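Local coordinates for protein DTDP-4-dehydrorhamnose reductase, rfbD ortholog (Clostridium acetobutylicum, PDB 1VL0) that probably catalyses the NAD(P)H-dependent reduction of dTDP-6-deoxy-L-lyxo-4-hexulose to dTDP-L-rhamnose, the last step in making that activated sugar, at residues Thr113-Asp118 with Val131-Tyr137; Ala86-Ala91 with Lys139-Gly144; Trp162-Asp166 with Ser282-Tyr286. All coordinates share one frame; numbering follows the deposited sequence.

Interaction 1. Residues Thr113-Asp118 with Val131-Tyr137; sequences TDYVFD and VNPQSAY. With NAI (1,4-dihydronicotinamide adenine dinucleotide), chain D.
Y137 drives the edge of its ring, CD2 first, at the face of Y115: a T-shaped pair with centroids 5.5 Å apart and planes at 76°. With CG anti to the backbone N (chi1 176°), the Y137 ring reaches past Y115 to T113, whose OG1 lies 3.4 Å from Y137 CE2. That same OG1 closes an ST turn by accepting from Y115 N. At the edge of the Y115 ring sits S135 OG, which N-caps helix 136-151 through G138 N; a water joins it to Y115 O and Q134 N. Farther along, N132 N donates to V116 O (2.8 Å), and N132 ND2 hydrogen-bonds the anti side of D118 OD2 at 3.1 Å, while E120 N holds D118 OD1. Y115 and T113 thus flank the Y137 ring, whose OH hydrogen-bonds O2D of the nicotinamide ribose (2.8 Å); T113 OG1 lies 3.3 Å from C5N of the nicotinamide ring. Y137 and K141 form the YxxxK pair of short-chain dehydrogenases, consistent with a proton-transfer role for the tyrosine, as in relatives.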
loop_
_atom_site.group_PDB
_atom_site.type_symbol
_atom_site.label_atom_id
_atom_site.label_comp_id
_atom_site.label_asym_id
_atom_site.label_seq_id
_atom_site.Cartn_x
_atom_site.Cartn_y
_atom_site.Cartn_z
ATOM N N THR A 113 13.348 -5.577 -10.265
ATOM C CA THR A 113 13.417 -6.052 -11.639
ATOM C C THR A 113 12.350 -5.468 -12.559
ATOM O O THR A 113 11.232 -5.169 -12.161
ATOM C CB THR A 113 13.388 -7.619 -11.651
ATOM O OG1 THR A 113 13.435 -8.131 -13.001
ATOM C CG2 THR A 113 12.102 -8.170 -11.073
ATOM N N ASP A 114 12.726 -5.316 -13.814
ATOM C CA ASP A 114 11.789 -5.062 -14.930
ATOM C C ASP A 114 10.782 -6.177 -15.168
ATOM O O ASP A 114 9.775 -5.963 -15.794
ATOM C CB ASP A 114 12.605 -4.830 -16.241
ATOM C CG ASP A 114 13.408 -6.077 -16.695
ATOM O OD1 ASP A 114 14.156 -6.659 -15.880
ATOM O OD2 ASP A 114 13.348 -6.543 -17.858
ATOM N N TYR A 115 11.020 -7.366 -14.633
ATOM C CA TYR A 115 10.031 -8.459 -14.752
ATOM C C TYR A 115 8.757 -8.239 -13.918
ATOM O O TYR A 115 7.856 -9.061 -13.939
ATOM C CB TYR A 115 10.652 -9.808 -14.342
ATOM C CG TYR A 115 11.419 -10.518 -15.458
ATOM C CD1 TYR A 115 12.597 -9.999 -15.940
ATOM C CD2 TYR A 115 10.952 -11.698 -16.008
ATOM C CE1 TYR A 115 13.289 -10.628 -16.943
ATOM C CE2 TYR A 115 11.629 -12.330 -16.997
ATOM C CZ TYR A 115 12.814 -11.785 -17.462
ATOM O OH TYR A 115 13.516 -12.403 -18.475
ATOM N N VAL A 116 8.672 -7.142 -13.162
ATOM C CA VAL A 116 7.392 -6.785 -12.522
ATOM C C VAL A 116 6.368 -6.306 -13.537
ATOM O O VAL A 116 5.199 -6.227 -13.218
ATOM C CB VAL A 116 7.533 -5.758 -11.383
ATOM C CG1 VAL A 116 8.508 -6.300 -10.290
ATOM C CG2 VAL A 116 7.989 -4.409 -11.869
ATOM N N PHE A 117 6.809 -5.973 -14.739
ATOM C CA PHE A 117 5.929 -5.515 -15.824
ATOM C C PHE A 117 5.636 -6.669 -16.781
ATOM O O PHE A 117 6.321 -7.682 -16.725
ATOM C CB PHE A 117 6.585 -4.351 -16.530
ATOM C CG PHE A 117 6.816 -3.173 -15.626
ATOM C CD1 PHE A 117 5.745 -2.427 -15.150
ATOM C CD2 PHE A 117 8.094 -2.803 -15.244
ATOM C CE1 PHE A 117 5.958 -1.316 -14.354
ATOM C CE2 PHE A 117 8.305 -1.709 -14.418
ATOM C CZ PHE A 117 7.237 -0.988 -13.941
ATOM N N ASP A 118 4.580 -6.554 -17.576
ATOM C CA ASP A 118 4.148 -7.666 -18.438
ATOM C C ASP A 118 4.827 -7.725 -19.818
ATOM O O ASP A 118 4.679 -8.689 -20.531
ATOM C CB ASP A 118 2.614 -7.712 -18.606
ATOM C CG ASP A 118 2.022 -6.450 -19.223
ATOM O OD1 ASP A 118 2.748 -5.643 -19.850
ATOM O OD2 ASP A 118 0.812 -6.187 -19.096
ATOM N N VAL A 131 2.204 -2.500 -12.623
ATOM C CA VAL A 131 2.900 -3.765 -12.606
ATOM C C VAL A 131 1.934 -4.861 -12.987
ATOM O O VAL A 131 0.717 -4.700 -12.827
ATOM C CB VAL A 131 3.532 -4.029 -11.214
ATOM C CG1 VAL A 131 4.517 -2.936 -10.891
ATOM C CG2 VAL A 131 2.424 -4.137 -10.141
ATOM N N ASN A 132 2.448 -5.942 -13.550
ATOM C CA ASN A 132 1.623 -7.063 -14.018
ATOM C C ASN A 132 2.510 -8.285 -14.372
ATOM O O ASN A 132 2.527 -8.767 -15.511
ATOM C CB ASN A 132 0.776 -6.664 -15.219
ATOM C CG ASN A 132 -0.218 -7.738 -15.602
ATOM O OD1 ASN A 132 -0.657 -8.479 -14.747
ATOM N ND2 ASN A 132 -0.571 -7.828 -16.888
ATOM N N PRO A 133 3.236 -8.809 -13.376
ATOM C CA PRO A 133 4.221 -9.852 -13.619
ATOM C C PRO A 133 3.574 -11.088 -14.214
ATOM O O PRO A 133 2.519 -11.488 -13.751
ATOM C CB PRO A 133 4.786 -10.145 -12.224
ATOM C CG PRO A 133 3.779 -9.660 -11.302
ATOM C CD PRO A 133 3.122 -8.480 -11.959
ATOM N N GLN A 134 4.239 -11.678 -15.205
ATOM C CA GLN A 134 3.776 -12.866 -15.888
ATOM C C GLN A 134 4.697 -14.046 -15.627
ATOM O O GLN A 134 4.557 -15.076 -16.238
ATOM C CB GLN A 134 3.744 -12.613 -17.394
ATOM C CG GLN A 134 2.917 -11.429 -17.828
ATOM C CD GLN A 134 1.451 -11.615 -17.507
ATOM O OE1 GLN A 134 0.848 -12.637 -17.847
ATOM N NE2 GLN A 134 0.877 -10.627 -16.815
ATOM N N SER A 135 5.631 -13.898 -14.708
ATOM C CA SER A 135 6.545 -14.972 -14.372
ATOM C C SER A 135 6.595 -15.172 -12.859
ATOM O O SER A 135 6.271 -14.243 -12.110
ATOM C CB SER A 135 7.929 -14.624 -14.914
ATOM O OG SER A 135 8.505 -13.497 -14.277
ATOM N N ALA A 136 7.022 -16.354 -12.414
ATOM C CA ALA A 136 7.326 -16.574 -10.960
ATOM C C ALA A 136 8.401 -15.636 -10.428
ATOM O O ALA A 136 8.328 -15.111 -9.320
ATOM C CB ALA A 136 7.741 -18.001 -10.715
ATOM N N TYR A 137 9.453 -15.465 -11.204
ATOM C CA TYR A 137 10.488 -14.540 -10.823
ATOM C C TYR A 137 9.890 -13.156 -10.604
ATOM O O TYR A 137 10.094 -12.537 -9.574
ATOM C CB TYR A 137 11.564 -14.494 -11.899
ATOM C CG TYR A 137 12.638 -13.469 -11.626
ATOM C CD1 TYR A 137 13.463 -13.583 -10.508
ATOM C CD2 TYR A 137 12.813 -12.385 -12.461
ATOM C CE1 TYR A 137 14.427 -12.639 -10.259
ATOM C CE2 TYR A 137 13.792 -11.417 -12.222
ATOM C CZ TYR A 137 14.580 -11.530 -11.141
ATOM O OH TYR A 137 15.546 -10.566 -10.926
HETATM P PA NAI D . 23.852 -12.442 -8.368
HETATM O O1A NAI D . 23.082 -13.659 -8.797
HETATM O O2A NAI D . 25.118 -12.205 -9.155
HETATM O O5B NAI D . 24.060 -12.567 -6.782
HETATM C C5B NAI D . 22.917 -12.817 -5.988
HETATM C C4B NAI D . 23.313 -13.335 -4.612
HETATM O O4B NAI D . 22.179 -13.926 -3.979
HETATM C C3B NAI D . 24.365 -14.442 -4.599
HETATM O O3B NAI D . 25.566 -13.978 -4.011
HETATM C C2B NAI D . 23.684 -15.537 -3.764
HETATM O O2B NAI D . 24.564 -16.394 -3.049
HETATM C C1B NAI D . 22.752 -14.664 -2.917
HETATM N N9A NAI D . 21.766 -15.329 -2.045
HETATM C C8A NAI D . 20.932 -16.343 -2.425
HETATM N N7A NAI D . 20.199 -16.711 -1.356
HETATM C C5A NAI D . 20.551 -15.974 -0.277
HETATM C C6A NAI D . 20.099 -15.974 1.044
HETATM N N6A NAI D . 19.167 -16.822 1.449
HETATM N N1A NAI D . 20.648 -15.088 1.942
HETATM C C2A NAI D . 21.637 -14.193 1.522
HETATM N N3A NAI D . 22.105 -14.209 0.232
HETATM C C4A NAI D . 21.558 -15.083 -0.684
HETATM O O3 NAI D . 22.858 -11.185 -8.421
HETATM P PN NAI D . 23.015 -9.845 -9.318
HETATM O O1N NAI D . 23.850 -8.846 -8.625
HETATM O O2N NAI D . 23.162 -10.252 -10.733
HETATM O O5D NAI D . 21.540 -9.233 -9.056
HETATM C C5D NAI D . 21.392 -8.201 -8.090
HETATM C C4D NAI D . 19.948 -7.777 -8.028
HETATM O O4D NAI D . 19.480 -7.311 -9.312
HETATM C C3D NAI D . 19.024 -8.911 -7.589
HETATM O O3D NAI D . 18.242 -8.359 -6.568
HETATM C C2D NAI D . 18.197 -9.267 -8.824
HETATM O O2D NAI D . 16.865 -9.725 -8.616
HETATM C C1D NAI D . 18.214 -7.924 -9.562
HETATM N N1N NAI D . 18.067 -8.045 -11.011
HETATM C C2N NAI D . 19.117 -8.547 -11.746
HETATM C C3N NAI D . 18.967 -8.630 -13.129
HETATM C C7N NAI D . 19.907 -9.474 -13.938
HETATM O O7N NAI D . 19.909 -9.283 -15.328
HETATM N N7N NAI D . 20.706 -10.367 -13.341
HETATM C C4N NAI D . 17.776 -8.203 -13.733
HETATM C C5N NAI D . 16.721 -7.698 -12.974
HETATM C C6N NAI D . 16.906 -7.635 -11.596
HETATM O O HOH W 1 7.198 -11.283 -15.344
#

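Interaction 2. Residues Ala86-Ala91 with Lys139-Gly144; sequences AYKINA and KTKLEG. With NAI (1,4-dihydronicotinamide adenine dinucleotide), chain D.
K139 lays its aliphatic chain against the phenol end of Y87, with K139 CE 3.2 Å from Y87 OH. Its NZ forms a salt bridge with E143 OE2 and also bonds F128 O of the second subunit, whose F128 ring stacks on Y87. T140 fills the middle of the contact. Its CG2, anti to the carbonyl carbon, stands over the centre of the Y87 ring, 3.7 Å from the centroid and 5° off the normal, a CH-pi contact. T140 OG1 takes an N-H from N90 ND2 at 3.1 Å and is also hydrogen-bonded to A136 O and Y137 O of the preceding turn; N90 OD1 accepts from H73 N, so the amide is held at both ends. These are neighbouring helices of the Rossmann-type fold; the axes of the short segments approach to 7.8 Å and cross at -42°. K141, the lysine of the YxxxK motif, passes CD along the N90 amide. Bends at chi2 and chi3 carry its NZ to O2D (3.0 Å) and O3D of the nicotinamide ribose, to I111 O, and to a water that also bonds N90 O. E143 sets CG at the edge of the Y87 ring. G144 CA comes within 3.7 Å of A91 CA, and its CA-H points at N90 O.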
loop_
_atom_site.group_PDB
_atom_site.type_symbol
_atom_site.label_atom_id
_atom_site.label_comp_id
_atom_site.label_asym_id
_atom_site.label_seq_id
_atom_site.Cartn_x
_atom_site.Cartn_y
_atom_site.Cartn_z
ATOM N N ALA A 86 11.686 -19.489 -4.587
ATOM C CA ALA A 86 11.669 -18.118 -5.098
ATOM C C ALA A 86 10.966 -17.158 -4.128
ATOM O O ALA A 86 11.415 -16.047 -3.922
ATOM C CB ALA A 86 10.982 -18.085 -6.453
ATOM N N TYR A 87 9.850 -17.585 -3.551
ATOM C CA TYR A 87 9.109 -16.763 -2.598
ATOM C C TYR A 87 9.967 -16.516 -1.361
ATOM O O TYR A 87 10.097 -15.382 -0.919
ATOM C CB TYR A 87 7.748 -17.400 -2.217
ATOM C CG TYR A 87 6.609 -16.851 -3.028
ATOM C CD1 TYR A 87 6.285 -15.485 -2.969
ATOM C CD2 TYR A 87 5.849 -17.656 -3.834
ATOM C CE1 TYR A 87 5.245 -14.947 -3.683
ATOM C CE2 TYR A 87 4.804 -17.117 -4.558
ATOM C CZ TYR A 87 4.515 -15.763 -4.493
ATOM O OH TYR A 87 3.479 -15.231 -5.235
ATOM N N LYS A 88 10.647 -17.563 -0.882
ATOM C CA LYS A 88 11.467 -17.428 0.310
ATOM C C LYS A 88 12.581 -16.421 0.108
ATOM O O LYS A 88 12.803 -15.565 0.966
ATOM C CB LYS A 88 12.093 -18.766 0.731
ATOM C CG LYS A 88 11.128 -19.765 1.283
ATOM C CD LYS A 88 11.911 -21.017 1.764
ATOM C CE LYS A 88 10.945 -22.105 2.230
ATOM N NZ LYS A 88 11.593 -23.343 2.733
ATOM N N ILE A 89 13.288 -16.531 -1.023
ATOM C CA ILE A 89 14.425 -15.668 -1.261
ATOM C C ILE A 89 13.993 -14.302 -1.776
ATOM O O ILE A 89 14.533 -13.294 -1.378
ATOM C CB ILE A 89 15.423 -16.327 -2.251
ATOM C CG1 ILE A 89 15.930 -17.669 -1.676
ATOM C CG2 ILE A 89 16.645 -15.381 -2.491
ATOM C CD1 ILE A 89 16.973 -18.412 -2.571
ATOM N N ASN A 90 13.060 -14.282 -2.720
ATOM C CA ASN A 90 12.717 -13.041 -3.414
ATOM C C ASN A 90 11.689 -12.175 -2.679
ATOM O O ASN A 90 11.636 -10.978 -2.941
ATOM C CB ASN A 90 12.235 -13.327 -4.844
ATOM C CG ASN A 90 13.351 -13.789 -5.747
ATOM O OD1 ASN A 90 14.521 -13.595 -5.448
ATOM N ND2 ASN A 90 12.997 -14.417 -6.864
ATOM N N ALA A 91 10.890 -12.772 -1.776
ATOM C CA ALA A 91 9.858 -12.034 -1.040
ATOM C C ALA A 91 10.035 -12.037 0.461
ATOM O O ALA A 91 10.008 -10.977 1.065
ATOM C CB ALA A 91 8.537 -12.530 -1.376
ATOM N N LYS A 139 6.754 -12.197 -10.112
ATOM C CA LYS A 139 5.708 -12.175 -9.097
ATOM C C LYS A 139 6.320 -12.165 -7.702
ATOM O O LYS A 139 5.904 -11.410 -6.849
ATOM C CB LYS A 139 4.785 -13.389 -9.281
ATOM C CG LYS A 139 3.839 -13.668 -8.097
ATOM C CD LYS A 139 2.876 -12.482 -7.767
ATOM C CE LYS A 139 1.871 -12.885 -6.662
ATOM N NZ LYS A 139 0.797 -11.842 -6.426
ATOM N N THR A 140 7.314 -13.012 -7.497
ATOM C CA THR A 140 8.016 -13.095 -6.187
ATOM C C THR A 140 8.849 -11.867 -5.863
ATOM O O THR A 140 8.900 -11.449 -4.726
ATOM C CB THR A 140 8.912 -14.350 -6.111
ATOM O OG1 THR A 140 9.944 -14.325 -7.133
ATOM C CG2 THR A 140 8.076 -15.629 -6.323
ATOM N N LYS A 141 9.516 -11.295 -6.860
ATOM C CA LYS A 141 10.239 -10.040 -6.663
ATOM C C LYS A 141 9.247 -8.920 -6.361
ATOM O O LYS A 141 9.502 -8.089 -5.533
ATOM C CB LYS A 141 11.063 -9.653 -7.896
ATOM C CG LYS A 141 12.217 -10.569 -8.233
ATOM C CD LYS A 141 13.365 -10.417 -7.199
ATOM C CE LYS A 141 14.044 -9.042 -7.256
ATOM N NZ LYS A 141 15.144 -8.962 -6.250
ATOM N N LEU A 142 8.109 -8.891 -7.033
ATOM C CA LEU A 142 7.087 -7.866 -6.730
ATOM C C LEU A 142 6.573 -7.930 -5.289
ATOM O O LEU A 142 6.416 -6.922 -4.627
ATOM C CB LEU A 142 5.907 -7.960 -7.675
ATOM C CG LEU A 142 4.793 -6.940 -7.408
ATOM C CD1 LEU A 142 5.203 -5.543 -7.681
ATOM C CD2 LEU A 142 3.582 -7.276 -8.263
ATOM N N GLU A 143 6.293 -9.126 -4.824
ATOM C CA GLU A 143 5.828 -9.293 -3.471
ATOM C C GLU A 143 6.907 -8.852 -2.488
ATOM O O GLU A 143 6.595 -8.295 -1.436
ATOM C CB GLU A 143 5.373 -10.742 -3.222
ATOM C CG GLU A 143 4.123 -11.101 -4.024
ATOM C CD GLU A 143 2.896 -10.265 -3.675
ATOM O OE1 GLU A 143 2.828 -9.678 -2.530
ATOM O OE2 GLU A 143 1.980 -10.234 -4.538
ATOM N N GLY A 144 8.154 -9.072 -2.854
ATOM C CA GLY A 144 9.300 -8.545 -2.069
ATOM C C GLY A 144 9.195 -7.040 -1.959
ATOM O O GLY A 144 9.303 -6.504 -0.907
HETATM P PA NAI D . 23.852 -12.442 -8.368
HETATM O O1A NAI D . 23.082 -13.659 -8.797
HETATM O O2A NAI D . 25.118 -12.205 -9.155
HETATM O O5B NAI D . 24.060 -12.567 -6.782
HETATM C C5B NAI D . 22.917 -12.817 -5.988
HETATM C C4B NAI D . 23.313 -13.335 -4.612
HETATM O O4B NAI D . 22.179 -13.926 -3.979
HETATM C C3B NAI D . 24.365 -14.442 -4.599
HETATM O O3B NAI D . 25.566 -13.978 -4.011
HETATM C C2B NAI D . 23.684 -15.537 -3.764
HETATM O O2B NAI D . 24.564 -16.394 -3.049
HETATM C C1B NAI D . 22.752 -14.664 -2.917
HETATM N N9A NAI D . 21.766 -15.329 -2.045
HETATM C C8A NAI D . 20.932 -16.343 -2.425
HETATM N N7A NAI D . 20.199 -16.711 -1.356
HETATM C C5A NAI D . 20.551 -15.974 -0.277
HETATM C C6A NAI D . 20.099 -15.974 1.044
HETATM N N6A NAI D . 19.167 -16.822 1.449
HETATM N N1A NAI D . 20.648 -15.088 1.942
HETATM C C2A NAI D . 21.637 -14.193 1.522
HETATM N N3A NAI D . 22.105 -14.209 0.232
HETATM C C4A NAI D . 21.558 -15.083 -0.684
HETATM O O3 NAI D . 22.858 -11.185 -8.421
HETATM P PN NAI D . 23.015 -9.845 -9.318
HETATM O O1N NAI D . 23.850 -8.846 -8.625
HETATM O O2N NAI D . 23.162 -10.252 -10.733
HETATM O O5D NAI D . 21.540 -9.233 -9.056
HETATM C C5D NAI D . 21.392 -8.201 -8.090
HETATM C C4D NAI D . 19.948 -7.777 -8.028
HETATM O O4D NAI D . 19.480 -7.311 -9.312
HETATM C C3D NAI D . 19.024 -8.911 -7.589
HETATM O O3D NAI D . 18.242 -8.359 -6.568
HETATM C C2D NAI D . 18.197 -9.267 -8.824
HETATM O O2D NAI D . 16.865 -9.725 -8.616
HETATM C C1D NAI D . 18.214 -7.924 -9.562
HETATM N N1N NAI D . 18.067 -8.045 -11.011
HETATM C C2N NAI D . 19.117 -8.547 -11.746
HETATM C C3N NAI D . 18.967 -8.630 -13.129
HETATM C C7N NAI D . 19.907 -9.474 -13.938
HETATM O O7N NAI D . 19.909 -9.283 -15.328
HETATM N N7N NAI D . 20.706 -10.367 -13.341
HETATM C C4N NAI D . 17.776 -8.203 -13.733
HETATM C C5N NAI D . 16.721 -7.698 -12.974
HETATM C C6N NAI D . 16.906 -7.635 -11.596
HETATM O O HOH W 2 14.291 -9.886 -3.917
#

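Interaction 3. Residues Trp162-Asp166 with Ser282-Tyr286; sequences WLYGD and SLKEY. With NAI (1,4-dihydronicotinamide adenine dinucleotide), chain D.
Y286 OH donates to G165 O at 2.7 Å, from 40° above the carbonyl plane rather than along a lone pair, and N169 ND2 bonds the same hydroxyl. The Y286 side chain leaves its helix with the ring swung anti to the backbone N (chi1 179°), which extends it to that carbonyl and past Y164 on the way. The two tyrosines run alongside in opposing senses, their planes inclined at 52°, and Y164 CD1 sits 3.5 Å above one face of the Y286 ring, toward the rim. Here the end of strand 155-164, part of the Rossmann-type sheet, is backed by helix 279-290 close to the C-terminus. The strand also meets the cofactor: L163 N gives the carboxamide O7N of the nicotinamide a nearly straight 2.9 Å bond. The phenol end of Y164 reaches the S282-L283 backbone, where Y164 OH packs 3.2 Å from L283 CA and also touches S282 CB. L283 CD1 covers a face of the Y164 ring, 4.0 Å from Y164 CZ. S282 OG is held by D199, and V171 of helix 170-180 touches Y164, L283 and Y286 alike.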
loop_
_atom_site.group_PDB
_atom_site.type_symbol
_atom_site.label_atom_id
_atom_site.label_comp_id
_atom_site.label_asym_id
_atom_site.label_seq_id
_atom_site.Cartn_x
_atom_site.Cartn_y
_atom_site.Cartn_z
ATOM N N TRP A 162 18.882 -6.547 -17.240
ATOM C CA TRP A 162 19.942 -6.883 -18.209
ATOM C C TRP A 162 21.284 -6.551 -17.588
ATOM O O TRP A 162 22.119 -5.860 -18.176
ATOM C CB TRP A 162 19.743 -6.101 -19.490
ATOM C CG TRP A 162 18.553 -6.479 -20.277
ATOM C CD1 TRP A 162 17.354 -6.996 -19.819
ATOM C CD2 TRP A 162 18.395 -6.327 -21.689
ATOM N NE1 TRP A 162 16.481 -7.175 -20.869
ATOM C CE2 TRP A 162 17.103 -6.805 -22.029
ATOM C CE3 TRP A 162 19.238 -5.903 -22.714
ATOM C CZ2 TRP A 162 16.644 -6.843 -23.338
ATOM C CZ3 TRP A 162 18.783 -5.922 -23.975
ATOM C CH2 TRP A 162 17.493 -6.397 -24.296
ATOM N N LEU A 163 21.504 -7.064 -16.395
ATOM C CA LEU A 163 22.606 -6.589 -15.571
ATOM C C LEU A 163 23.903 -7.401 -15.731
ATOM O O LEU A 163 23.902 -8.637 -15.665
ATOM C CB LEU A 163 22.189 -6.629 -14.098
ATOM C CG LEU A 163 23.135 -5.991 -13.114
ATOM C CD1 LEU A 163 23.190 -4.502 -13.309
ATOM C CD2 LEU A 163 22.724 -6.358 -11.683
ATOM N N TYR A 164 25.023 -6.699 -15.901
ATOM C CA TYR A 164 26.309 -7.368 -16.054
ATOM C C TYR A 164 27.319 -6.729 -15.128
ATOM O O TYR A 164 27.265 -5.553 -14.815
ATOM C CB TYR A 164 26.810 -7.377 -17.532
ATOM C CG TYR A 164 27.002 -5.983 -18.120
ATOM C CD1 TYR A 164 28.179 -5.305 -17.938
ATOM C CD2 TYR A 164 26.004 -5.373 -18.833
ATOM C CE1 TYR A 164 28.360 -4.046 -18.449
ATOM C CE2 TYR A 164 26.166 -4.126 -19.340
ATOM C CZ TYR A 164 27.360 -3.480 -19.178
ATOM O OH TYR A 164 27.521 -2.209 -19.629
ATOM N N GLY A 165 28.257 -7.545 -14.708
ATOM C CA GLY A 165 29.337 -7.116 -13.819
ATOM C C GLY A 165 30.203 -8.315 -13.462
ATOM O O GLY A 165 30.414 -9.222 -14.279
ATOM N N ASP A 166 30.689 -8.307 -12.230
ATOM C CA ASP A 166 31.614 -9.285 -11.727
ATOM C C ASP A 166 30.887 -10.614 -11.329
ATOM O O ASP A 166 30.667 -10.929 -10.156
ATOM C CB ASP A 166 32.379 -8.680 -10.558
ATOM C CG ASP A 166 33.598 -9.515 -10.148
ATOM O OD1 ASP A 166 33.869 -10.544 -10.802
ATOM O OD2 ASP A 166 34.352 -9.162 -9.219
ATOM N N SER A 282 29.077 2.266 -21.058
ATOM C CA SER A 282 29.211 1.417 -19.934
ATOM C C SER A 282 29.780 0.068 -20.340
ATOM O O SER A 282 30.623 -0.520 -19.651
ATOM C CB SER A 282 27.844 1.237 -19.263
ATOM O OG SER A 282 27.446 2.438 -18.646
ATOM N N LEU A 283 29.285 -0.435 -21.456
ATOM C CA LEU A 283 29.643 -1.750 -21.944
ATOM C C LEU A 283 31.118 -1.755 -22.386
ATOM O O LEU A 283 31.918 -2.653 -21.965
ATOM C CB LEU A 283 28.702 -2.144 -23.089
ATOM C CG LEU A 283 29.072 -3.502 -23.681
ATOM C CD1 LEU A 283 29.100 -4.671 -22.604
ATOM C CD2 LEU A 283 28.222 -3.826 -24.859
ATOM N N LYS A 284 31.522 -0.725 -23.122
ATOM C CA LYS A 284 32.937 -0.604 -23.511
ATOM C C LYS A 284 33.852 -0.587 -22.293
ATOM O O LYS A 284 34.913 -1.242 -22.297
ATOM C CB LYS A 284 33.209 0.622 -24.371
ATOM C CG LYS A 284 34.640 0.632 -24.915
ATOM C CD LYS A 284 34.909 1.627 -26.019
ATOM C CE LYS A 284 36.283 1.350 -26.669
ATOM N NZ LYS A 284 37.430 1.277 -25.655
ATOM N N GLU A 285 33.479 0.147 -21.251
ATOM C CA GLU A 285 34.313 0.223 -20.027
ATOM C C GLU A 285 34.457 -1.190 -19.423
ATOM O O GLU A 285 35.500 -1.597 -18.911
ATOM C CB GLU A 285 33.690 1.214 -19.060
ATOM C CG GLU A 285 34.331 1.321 -17.693
ATOM C CD GLU A 285 33.462 2.066 -16.663
ATOM O OE1 GLU A 285 32.374 1.552 -16.279
ATOM O OE2 GLU A 285 33.879 3.160 -16.190
ATOM N N TYR A 286 33.390 -1.953 -19.492
ATOM C CA TYR A 286 33.360 -3.284 -18.917
ATOM C C TYR A 286 34.215 -4.260 -19.702
ATOM O O TYR A 286 35.018 -5.008 -19.106
ATOM C CB TYR A 286 31.923 -3.801 -18.806
ATOM C CG TYR A 286 31.813 -5.207 -18.242
ATOM C CD1 TYR A 286 32.094 -5.465 -16.915
ATOM C CD2 TYR A 286 31.405 -6.241 -19.030
ATOM C CE1 TYR A 286 31.994 -6.740 -16.400
ATOM C CE2 TYR A 286 31.283 -7.520 -18.539
ATOM C CZ TYR A 286 31.578 -7.770 -17.227
ATOM O OH TYR A 286 31.457 -9.047 -16.772
HETATM P PA NAI D . 23.852 -12.442 -8.368
HETATM O O1A NAI D . 23.082 -13.659 -8.797
HETATM O O2A NAI D . 25.118 -12.205 -9.155
HETATM O O5B NAI D . 24.060 -12.567 -6.782
HETATM C C5B NAI D . 22.917 -12.817 -5.988
HETATM C C4B NAI D . 23.313 -13.335 -4.612
HETATM O O4B NAI D . 22.179 -13.926 -3.979
HETATM C C3B NAI D . 24.365 -14.442 -4.599
HETATM O O3B NAI D . 25.566 -13.978 -4.011
HETATM C C2B NAI D . 23.684 -15.537 -3.764
HETATM O O2B NAI D . 24.564 -16.394 -3.049
HETATM C C1B NAI D . 22.752 -14.664 -2.917
HETATM N N9A NAI D . 21.766 -15.329 -2.045
HETATM C C8A NAI D . 20.932 -16.343 -2.425
HETATM N N7A NAI D . 20.199 -16.711 -1.356
HETATM C C5A NAI D . 20.551 -15.974 -0.277
HETATM C C6A NAI D . 20.099 -15.974 1.044
HETATM N N6A NAI D . 19.167 -16.822 1.449
HETATM N N1A NAI D . 20.648 -15.088 1.942
HETATM C C2A NAI D . 21.637 -14.193 1.522
HETATM N N3A NAI D . 22.105 -14.209 0.232
HETATM C C4A NAI D . 21.558 -15.083 -0.684
HETATM O O3 NAI D . 22.858 -11.185 -8.421
HETATM P PN NAI D . 23.015 -9.845 -9.318
HETATM O O1N NAI D . 23.850 -8.846 -8.625
HETATM O O2N NAI D . 23.162 -10.252 -10.733
HETATM O O5D NAI D . 21.540 -9.233 -9.056
HETATM C C5D NAI D . 21.392 -8.201 -8.090
HETATM C C4D NAI D . 19.948 -7.777 -8.028
HETATM O O4D NAI D . 19.480 -7.311 -9.312
HETATM C C3D NAI D . 19.024 -8.911 -7.589
HETATM O O3D NAI D . 18.242 -8.359 -6.568
HETATM C C2D NAI D . 18.197 -9.267 -8.824
HETATM O O2D NAI D . 16.865 -9.725 -8.616
HETATM C C1D NAI D . 18.214 -7.924 -9.562
HETATM N N1N NAI D . 18.067 -8.045 -11.011
HETATM C C2N NAI D . 19.117 -8.547 -11.746
HETATM C C3N NAI D . 18.967 -8.630 -13.129
HETATM C C7N NAI D . 19.907 -9.474 -13.938
HETATM O O7N NAI D . 19.909 -9.283 -15.328
HETATM N N7N NAI D . 20.706 -10.367 -13.341
HETATM C C4N NAI D . 17.776 -8.203 -13.733
HETATM C C5N NAI D . 16.721 -7.698 -12.974
HETATM C C6N NAI D . 16.906 -7.635 -11.596
#

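Interactions 1 and 2 share helix 136-151 and touch directly, T113 CG2 packing on K141 CB and Y137 CD1 on N90 ND2; interaction 1 is nested in the chain loop that interaction 2 closes. Interaction 3 lies on the opposite side of the chain's centre, its own centre about 23 and 25 Å from those of the other two. All three touch the cofactor: the first two both bond the nicotinamide ribose, the third the carboxamide. Interaction 1, partly buried, joins a loop to the start of helix 136-151 with an aromatic pair, aliphatic packing and water-linked polar bonds. Interaction 2 is a buried helix pair that also reaches the second subunit. Interaction 3, also buried, joins strand to helix mainly through two tyrosines and one short hydrogen bond.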